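Local coordinates for Serine/threonine-protein kinase-like protein ACR4 (Arabidopsis thaliana, PDB 7A0J) that acts as a plasma-membrane receptor kinase that, with the peptide CLE40, controls formative cell divisions in root meristems, this piece being its extracellular beta-propeller domain, at residues 92-96 against 140-144; 152-158 against 179-184; 185-190 against 236-242. Residues are numbered along the deposited sequence.

Contact 1 of 3, residues 92-96 against 140-144; sequences LEVSA and LHSLS
Strands 93-96 and 140-144 run in nearly the same direction, 20° apart with axes 6.1 Å from each other at closest approach, yet they belong to different sheets and are joined mainly by side chains of 93-96 reaching the backbone of 140-144. Ser95 and Ser144 set the register, with CA atoms 5.4 Å apart. The centre of the contact is Glu93, extended from an m chi1 and a t chi2 so that its carboxylate reaches the opposing backbone. There OE2 accepts a hydrogen bond from Ser142 N at 2.9 Å and OE1 one from Leu143 N at 2.8 Å. These two amides converge because Ser142 breaks the extended conformation, with phi/psi of 55/54°. A water lies 2.7 Å from Glu93 OE1 and 2.7 Å from Leu143 O, donating to both. Leu143, with chi1 between wells at -99° and chi2 p, points its CA-to-CB bond toward 93-96, and its CB packs 3.6 Å from OG of Ser95. The Ser95 hydroxyl (chi1 p) is hydrogen-bonded to Asn150. Near-parallel strands from two successive four-stranded antiparallel sheets, side by side around a central axis, mark this as a blade-to-blade interface of a beta-propeller.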
loop_
_atom_site.group_PDB
_atom_site.type_symbol
_atom_site.label_atom_id
_atom_site.label_comp_id
_atom_site.label_asym_id
_atom_site.label_seq_id
_atom_site.Cartn_x
_atom_site.Cartn_y
_atom_site.Cartn_z
ATOM N N LEU A 92 5.692 -7.316 10.873
ATOM C CA LEU A 92 6.536 -7.482 9.657
ATOM C C LEU A 92 6.083 -6.493 8.578
ATOM O O LEU A 92 6.953 -5.986 7.843
ATOM C CB LEU A 92 6.417 -8.926 9.159
ATOM C CG LEU A 92 6.868 -10.004 10.142
ATOM C CD1 LEU A 92 6.572 -11.394 9.595
ATOM C CD2 LEU A 92 8.348 -9.863 10.465
ATOM N N GLU A 93 4.771 -6.249 8.480
ATOM C CA GLU A 93 4.147 -5.389 7.439
ATOM C C GLU A 93 2.959 -4.625 8.030
ATOM O O GLU A 93 2.392 -5.085 9.038
ATOM C CB GLU A 93 3.654 -6.227 6.260
ATOM C CG GLU A 93 4.745 -7.035 5.580
ATOM C CD GLU A 93 4.283 -7.795 4.349
ATOM O OE1 GLU A 93 3.312 -7.347 3.705
ATOM O OE2 GLU A 93 4.892 -8.837 4.040
ATOM N N VAL A 94 2.610 -3.501 7.401
ATOM C CA VAL A 94 1.361 -2.725 7.654
ATOM C C VAL A 94 0.753 -2.368 6.295
ATOM O O VAL A 94 1.521 -2.052 5.370
ATOM C CB VAL A 94 1.623 -1.470 8.513
ATOM C CG1 VAL A 94 2.015 -1.840 9.936
ATOM C CG2 VAL A 94 2.666 -0.550 7.897
ATOM N N SER A 95 -0.575 -2.442 6.182
ATOM C CA SER A 95 -1.352 -2.016 4.990
ATOM C C SER A 95 -2.561 -1.196 5.451
ATOM O O SER A 95 -3.320 -1.695 6.305
ATOM C CB SER A 95 -1.767 -3.198 4.154
ATOM O OG SER A 95 -2.580 -4.086 4.904
ATOM N N ALA A 96 -2.712 0.014 4.908
ATOM C CA ALA A 96 -3.781 0.979 5.251
ATOM C C ALA A 96 -4.799 1.039 4.109
ATOM O O ALA A 96 -4.389 1.306 2.964
ATOM C CB ALA A 96 -3.181 2.337 5.521
ATOM N N LEU A 140 1.316 -15.982 5.675
ATOM C CA LEU A 140 0.953 -14.874 4.751
ATOM C C LEU A 140 2.073 -13.829 4.720
ATOM O O LEU A 140 2.781 -13.683 5.733
ATOM C CB LEU A 140 -0.360 -14.234 5.214
ATOM C CG LEU A 140 -1.575 -15.160 5.275
ATOM C CD1 LEU A 140 -2.747 -14.456 5.942
ATOM C CD2 LEU A 140 -1.966 -15.649 3.888
ATOM N N HIS A 141 2.208 -13.131 3.589
ATOM C CA HIS A 141 3.054 -11.919 3.417
ATOM C C HIS A 141 2.407 -11.009 2.366
ATOM O O HIS A 141 1.325 -11.371 1.858
ATOM C CB HIS A 141 4.495 -12.312 3.059
ATOM C CG HIS A 141 4.629 -12.994 1.739
ATOM N ND1 HIS A 141 4.971 -12.313 0.589
ATOM C CD2 HIS A 141 4.472 -14.287 1.382
ATOM C CE1 HIS A 141 5.020 -13.157 -0.421
ATOM N NE2 HIS A 141 4.717 -14.374 0.038
ATOM N N SER A 142 3.045 -9.876 2.062
ATOM C CA SER A 142 2.617 -8.895 1.029
ATOM C C SER A 142 1.174 -8.442 1.292
ATOM O O SER A 142 0.341 -8.542 0.369
ATOM C CB SER A 142 2.780 -9.479 -0.354
ATOM O OG SER A 142 4.120 -9.894 -0.571
ATOM N N LEU A 143 0.894 -7.965 2.510
ATOM C CA LEU A 143 -0.404 -7.337 2.884
ATOM C C LEU A 143 -0.708 -6.193 1.907
ATOM O O LEU A 143 0.229 -5.451 1.548
ATOM C CB LEU A 143 -0.337 -6.818 4.327
ATOM C CG LEU A 143 -0.968 -7.716 5.390
ATOM C CD1 LEU A 143 -0.341 -9.101 5.392
ATOM C CD2 LEU A 143 -0.845 -7.079 6.767
ATOM N N SER A 144 -1.970 -6.070 1.488
ATOM C CA SER A 144 -2.471 -4.985 0.605
ATOM C C SER A 144 -3.933 -4.693 0.949
ATOM O O SER A 144 -4.735 -5.649 0.984
ATOM C CB SER A 144 -2.297 -5.337 -0.849
ATOM O OG SER A 144 -2.160 -4.164 -1.638
HETATM O O HOH W 1 2.711 -5.007 2.484
#

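Contact 2 of 3, residues 152-158 against 179-184; sequences ALSSKDK and KKFQKI
This is another interface between successive blades of the beta-propeller, here joining strand 152-154 and the turn after it to the start of the next blade at 179-184. Leu153, in the mt rotamer (chi1 -69°, chi2 177°), projects across the gap: its CD2 lies 3.7 Å from Phe181 CB and 3.6 Å from Ile184 CG2, and its CD1 4.1 Å from Lys183 N. Ile184 takes chi1 p and chi2 t, which brings its CD1 within 3.9 Å of Ala152 N. Phe181 (chi1 m) leads its ring away from 152-158 to meet Trp205 within its own blade. Between Phe181 and Ile184, Gln182 and Lys183 both face Ile194 as a classic beta bulge, and the chain turns a corner at Gln182. On the outer side, Ser154 (chi1 t) donates from OG to OD1 of Asp157 (chi1 p) at 2.7 Å, spanning the turn. Lys158 follows with phi/psi of 53/20°; its CA is 5.0 Å from that of Lys180, and its CB 3.9 Å from Lys180 CD. Lys180 bends through two m torsions, chi1 and chi2, along this turn. One backbone hydrogen bond joins the segments: Phe181 N donates to Lys158 O at 3.1 Å, with an angle of 159°.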
loop_
_atom_site.group_PDB
_atom_site.type_symbol
_atom_site.label_atom_id
_atom_site.label_comp_id
_atom_site.label_asym_id
_atom_site.label_seq_id
_atom_site.Cartn_x
_atom_site.Cartn_y
_atom_site.Cartn_z
ATOM N N ALA A 152 -3.553 -10.612 1.065
ATOM C CA ALA A 152 -2.173 -11.079 1.331
ATOM C C ALA A 152 -1.878 -12.296 0.449
ATOM O O ALA A 152 -2.843 -12.931 -0.029
ATOM C CB ALA A 152 -2.013 -11.408 2.795
ATOM N N LEU A 153 -0.593 -12.592 0.238
ATOM C CA LEU A 153 -0.122 -13.770 -0.537
ATOM C C LEU A 153 0.267 -14.884 0.437
ATOM O O LEU A 153 0.931 -14.581 1.446
ATOM C CB LEU A 153 1.068 -13.366 -1.413
ATOM C CG LEU A 153 0.741 -12.427 -2.572
ATOM C CD1 LEU A 153 2.006 -12.041 -3.325
ATOM C CD2 LEU A 153 -0.273 -13.057 -3.515
ATOM N N SER A 154 -0.146 -16.117 0.136
ATOM C CA SER A 154 0.273 -17.353 0.844
ATOM C C SER A 154 1.769 -17.579 0.600
ATOM O O SER A 154 2.173 -17.604 -0.578
ATOM C CB SER A 154 -0.550 -18.535 0.401
ATOM O OG SER A 154 -0.065 -19.739 0.975
ATOM N N SER A 155 2.553 -17.717 1.672
ATOM C CA SER A 155 4.021 -17.947 1.638
ATOM C C SER A 155 4.324 -19.318 1.021
ATOM O O SER A 155 5.401 -19.462 0.407
ATOM C CB SER A 155 4.619 -17.819 3.018
ATOM O OG SER A 155 6.004 -18.137 3.006
ATOM N N LYS A 156 3.403 -20.277 1.177
ATOM C CA LYS A 156 3.570 -21.695 0.761
ATOM C C LYS A 156 3.400 -21.832 -0.757
ATOM O O LYS A 156 4.305 -22.410 -1.394
ATOM C CB LYS A 156 2.562 -22.586 1.495
ATOM N N ASP A 157 2.283 -21.339 -1.309
ATOM C CA ASP A 157 1.857 -21.617 -2.711
ATOM C C ASP A 157 1.517 -20.321 -3.461
ATOM O O ASP A 157 0.782 -20.411 -4.459
ATOM C CB ASP A 157 0.675 -22.593 -2.730
ATOM C CG ASP A 157 -0.603 -22.047 -2.112
ATOM O OD1 ASP A 157 -0.508 -21.104 -1.304
ATOM O OD2 ASP A 157 -1.685 -22.568 -2.447
ATOM N N LYS A 158 2.009 -19.164 -2.998
ATOM C CA LYS A 158 1.940 -17.854 -3.706
ATOM C C LYS A 158 0.501 -17.504 -4.126
ATOM O O LYS A 158 0.346 -16.641 -5.013
ATOM C CB LYS A 158 2.863 -17.879 -4.929
ATOM C CG LYS A 158 4.319 -18.210 -4.629
ATOM C CD LYS A 158 5.272 -17.818 -5.739
ATOM C CE LYS A 158 6.728 -18.002 -5.366
ATOM N NZ LYS A 158 7.096 -19.435 -5.273
ATOM N N LYS A 179 -3.529 -19.704 -9.425
ATOM C CA LYS A 179 -2.927 -18.409 -9.843
ATOM C C LYS A 179 -1.819 -18.022 -8.856
ATOM O O LYS A 179 -2.141 -17.723 -7.689
ATOM C CB LYS A 179 -3.993 -17.311 -9.928
ATOM C CG LYS A 179 -5.034 -17.508 -11.022
ATOM C CD LYS A 179 -4.491 -17.287 -12.418
ATOM C CE LYS A 179 -5.478 -17.661 -13.504
ATOM N NZ LYS A 179 -5.544 -19.129 -13.700
ATOM N N LYS A 180 -0.566 -18.036 -9.321
ATOM C CA LYS A 180 0.648 -17.734 -8.517
ATOM C C LYS A 180 1.065 -16.283 -8.776
ATOM O O LYS A 180 1.192 -15.909 -9.958
ATOM C CB LYS A 180 1.775 -18.708 -8.880
ATOM C CG LYS A 180 1.439 -20.184 -8.705
ATOM C CD LYS A 180 1.300 -20.604 -7.258
ATOM C CE LYS A 180 0.715 -21.991 -7.080
ATOM N NZ LYS A 180 -0.725 -21.939 -6.727
ATOM N N PHE A 181 1.271 -15.508 -7.707
ATOM C CA PHE A 181 1.591 -14.057 -7.738
ATOM C C PHE A 181 2.918 -13.810 -7.011
ATOM O O PHE A 181 3.167 -14.462 -5.979
ATOM C CB PHE A 181 0.447 -13.265 -7.100
ATOM C CG PHE A 181 -0.843 -13.302 -7.880
ATOM C CD1 PHE A 181 -0.960 -12.635 -9.089
ATOM C CD2 PHE A 181 -1.917 -14.060 -7.435
ATOM C CE1 PHE A 181 -2.143 -12.685 -9.813
ATOM C CE2 PHE A 181 -3.096 -14.114 -8.164
ATOM C CZ PHE A 181 -3.207 -13.427 -9.352
ATOM N N GLN A 182 3.742 -12.904 -7.547
ATOM C CA GLN A 182 4.996 -12.418 -6.903
ATOM C C GLN A 182 4.733 -11.061 -6.234
ATOM O O GLN A 182 5.487 -10.716 -5.304
ATOM C CB GLN A 182 6.149 -12.351 -7.911
ATOM C CG GLN A 182 5.928 -11.400 -9.080
ATOM C CD GLN A 182 7.044 -11.497 -10.090
ATOM O OE1 GLN A 182 6.843 -11.894 -11.236
ATOM N NE2 GLN A 182 8.247 -11.149 -9.662
ATOM N N LYS A 183 3.710 -10.326 -6.686
ATOM C CA LYS A 183 3.277 -9.030 -6.093
ATOM C C LYS A 183 1.764 -8.857 -6.277
ATOM O O LYS A 183 1.233 -9.344 -7.295
ATOM C CB LYS A 183 4.046 -7.869 -6.734
ATOM C CG LYS A 183 5.550 -7.882 -6.488
ATOM C CD LYS A 183 6.253 -6.610 -6.898
ATOM C CE LYS A 183 7.731 -6.630 -6.574
ATOM N NZ LYS A 183 8.440 -5.487 -7.196
ATOM N N ILE A 184 1.102 -8.211 -5.312
ATOM C CA ILE A 184 -0.326 -7.780 -5.406
ATOM C C ILE A 184 -0.431 -6.307 -4.991
ATOM O O ILE A 184 0.425 -5.837 -4.210
ATOM C CB ILE A 184 -1.258 -8.680 -4.567
ATOM C CG1 ILE A 184 -0.838 -8.746 -3.095
ATOM C CG2 ILE A 184 -1.366 -10.068 -5.186
ATOM C CD1 ILE A 184 -1.959 -9.136 -2.161
#

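Contact 3 of 3, residues 185-190 against 236-242; sequences AAGGYH and VVGGKFY
Two equivalent strand-turn units from consecutive repeats, 185-190 and 236-242, lie against each other with CA atoms 5.1 Å apart at Ala185 and Val237, 3.8 Å at Gly187 and Gly238, and 3.9 Å at Gly188 and Lys240. Each turn is closed internally by a backbone hydrogen bond of 2.8 Å, Gly187 N to His190 O and Gly239 N to Tyr242 O. Between the units, Gly188 N donates to Gly239 O at 2.9 Å. Lys240 NZ donates a weak 3.5 Å bond to Tyr189 OH and makes a long, weak ion pair with Asp98. A CA-H...O contact joins Gly188 CA to Lys240 O at 3.5 Å. Glycine permits this approach: a CB on Gly187, Gly188 or Gly238 would collide with the facing segment. One water lies 2.8 Å from Ala186 O and accepts from Gly238 N at 2.8 Å; another lies 3.0 Å from Tyr189 N, 2.9 Å from His190 ND1 and 2.4 Å from Lys240 O. His190, with chi1 p, turns its ring edge to Tyr242 O, 3.0 Å from CE1. Apolar contacts are fewer. Ala185 CB sits 3.8 Å from Val236 CG1, and the Tyr189 and Phe241 rings, inclined by 18° with centroids 5.6 Å apart, barely overlap. Backbone groups and bound water supply most of the polar contacts, and glycine leaves room for them, consistent with a blade junction built on close main-chain approach.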
loop_
_atom_site.group_PDB
_atom_site.type_symbol
_atom_site.label_atom_id
_atom_site.label_comp_id
_atom_site.label_asym_id
_atom_site.label_seq_id
_atom_site.Cartn_x
_atom_site.Cartn_y
_atom_site.Cartn_z
ATOM N N ALA A 185 -1.442 -5.612 -5.516
ATOM C CA ALA A 185 -1.799 -4.219 -5.164
ATOM C C ALA A 185 -3.323 -4.092 -5.124
ATOM O O ALA A 185 -3.949 -4.052 -6.205
ATOM C CB ALA A 185 -1.186 -3.255 -6.150
ATOM N N ALA A 186 -3.890 -4.060 -3.917
ATOM C CA ALA A 186 -5.326 -3.805 -3.668
ATOM C C ALA A 186 -5.632 -2.343 -4.005
ATOM O O ALA A 186 -4.837 -1.463 -3.613
ATOM C CB ALA A 186 -5.674 -4.131 -2.235
ATOM N N GLY A 187 -6.716 -2.112 -4.750
ATOM C CA GLY A 187 -7.322 -0.784 -4.959
ATOM C C GLY A 187 -8.583 -0.651 -4.128
ATOM O O GLY A 187 -8.748 -1.451 -3.190
ATOM N N GLY A 188 -9.451 0.303 -4.471
ATOM C CA GLY A 188 -10.729 0.541 -3.774
ATOM C C GLY A 188 -11.581 -0.715 -3.707
ATOM O O GLY A 188 -11.907 -1.151 -2.585
ATOM N N TYR A 189 -11.928 -1.283 -4.867
ATOM C CA TYR A 189 -12.896 -2.405 -5.007
ATOM C C TYR A 189 -12.369 -3.428 -6.020
ATOM O O TYR A 189 -13.182 -4.101 -6.687
ATOM C CB TYR A 189 -14.269 -1.848 -5.393
ATOM C CG TYR A 189 -14.700 -0.669 -4.559
ATOM C CD1 TYR A 189 -15.362 -0.850 -3.354
ATOM C CD2 TYR A 189 -14.414 0.628 -4.952
ATOM C CE1 TYR A 189 -15.747 0.227 -2.573
ATOM C CE2 TYR A 189 -14.791 1.717 -4.181
ATOM C CZ TYR A 189 -15.460 1.515 -2.987
ATOM O OH TYR A 189 -15.837 2.582 -2.223
ATOM N N HIS A 190 -11.043 -3.551 -6.114
ATOM C CA HIS A 190 -10.339 -4.504 -7.010
ATOM C C HIS A 190 -8.964 -4.835 -6.425
ATOM O O HIS A 190 -8.490 -4.083 -5.546
ATOM C CB HIS A 190 -10.209 -3.923 -8.424
ATOM C CG HIS A 190 -9.066 -2.974 -8.565
ATOM N ND1 HIS A 190 -9.199 -1.624 -8.318
ATOM C CD2 HIS A 190 -7.771 -3.178 -8.889
ATOM C CE1 HIS A 190 -8.037 -1.033 -8.501
ATOM N NE2 HIS A 190 -7.144 -1.965 -8.849
ATOM N N VAL A 236 2.935 -2.623 -9.595
ATOM C CA VAL A 236 1.498 -2.286 -9.812
ATOM C C VAL A 236 0.972 -1.590 -8.551
ATOM O O VAL A 236 1.424 -1.942 -7.442
ATOM C CB VAL A 236 0.676 -3.539 -10.175
ATOM C CG1 VAL A 236 0.769 -4.620 -9.108
ATOM C CG2 VAL A 236 -0.779 -3.197 -10.469
ATOM N N VAL A 237 0.074 -0.619 -8.727
ATOM C CA VAL A 237 -0.623 0.108 -7.626
ATOM C C VAL A 237 -2.112 0.183 -7.973
ATOM O O VAL A 237 -2.441 0.120 -9.172
ATOM C CB VAL A 237 -0.017 1.507 -7.393
ATOM C CG1 VAL A 237 1.419 1.420 -6.896
ATOM C CG2 VAL A 237 -0.101 2.389 -8.631
ATOM N N GLY A 238 -2.968 0.301 -6.956
ATOM C CA GLY A 238 -4.432 0.376 -7.105
ATOM C C GLY A 238 -4.985 1.679 -6.556
ATOM O O GLY A 238 -4.756 1.964 -5.364
ATOM N N GLY A 239 -5.668 2.451 -7.406
ATOM C CA GLY A 239 -6.536 3.570 -6.997
ATOM C C GLY A 239 -7.929 3.069 -6.664
ATOM O O GLY A 239 -8.106 1.836 -6.584
ATOM N N LYS A 240 -8.893 3.976 -6.496
ATOM C CA LYS A 240 -10.273 3.620 -6.072
ATOM C C LYS A 240 -10.991 2.878 -7.207
ATOM O O LYS A 240 -11.634 1.855 -6.905
ATOM C CB LYS A 240 -11.056 4.854 -5.615
ATOM C CG LYS A 240 -12.485 4.556 -5.186
ATOM C CD LYS A 240 -13.027 5.486 -4.121
ATOM C CE LYS A 240 -12.504 5.165 -2.736
ATOM N NZ LYS A 240 -13.588 5.184 -1.727
ATOM N N PHE A 241 -10.882 3.356 -8.453
ATOM C CA PHE A 241 -11.565 2.771 -9.641
ATOM C C PHE A 241 -10.585 2.567 -10.806
ATOM O O PHE A 241 -11.047 2.484 -11.960
ATOM C CB PHE A 241 -12.728 3.665 -10.075
ATOM C CG PHE A 241 -13.792 3.875 -9.027
ATOM C CD1 PHE A 241 -14.517 2.802 -8.529
ATOM C CD2 PHE A 241 -14.082 5.146 -8.552
ATOM C CE1 PHE A 241 -15.500 2.996 -7.570
ATOM C CE2 PHE A 241 -15.068 5.338 -7.595
ATOM C CZ PHE A 241 -15.774 4.262 -7.105
ATOM N N TYR A 242 -9.284 2.464 -10.525
ATOM C CA TYR A 242 -8.214 2.322 -11.549
ATOM C C TYR A 242 -6.996 1.620 -10.939
ATOM O O TYR A 242 -6.911 1.504 -9.703
ATOM C CB TYR A 242 -7.819 3.692 -12.108
ATOM C CG TYR A 242 -6.971 4.517 -11.173
ATOM C CD1 TYR A 242 -7.545 5.440 -10.315
ATOM C CD2 TYR A 242 -5.597 4.354 -11.122
ATOM C CE1 TYR A 242 -6.775 6.191 -9.440
ATOM C CE2 TYR A 242 -4.813 5.091 -10.251
ATOM C CZ TYR A 242 -5.403 6.013 -9.406
ATOM O OH TYR A 242 -4.635 6.743 -8.548
HETATM O O HOH W 2 -2.350 -0.341 -4.299
HETATM O O HOH W 3 -11.730 -0.448 -7.700
#

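The three contacts follow one another along the chain and connect four successive blades of the propeller. Contacts 1 and 2, with centres about 12 Å apart, share the sheet holding strands 139-145 and 150-154: His141 O probably accepts a hydrogen bond from Leu153 N at 2.8 Å, and Ser142 O lies 3.5 Å from Ile184 CD1. Contacts 2 and 3 (centres about 17 Å apart) both use strand 181-186, its outer part in one and inner part in the other. Contacts 1 and 3 (centres about 15 Å apart) meet where Ser144 OG lies 2.9 Å from Ala186 N, a probable hydrogen bond. Beside contact 3, a 1,2-ethanediol, probably from crystallisation, lies about 3 Å from the His190 side chain.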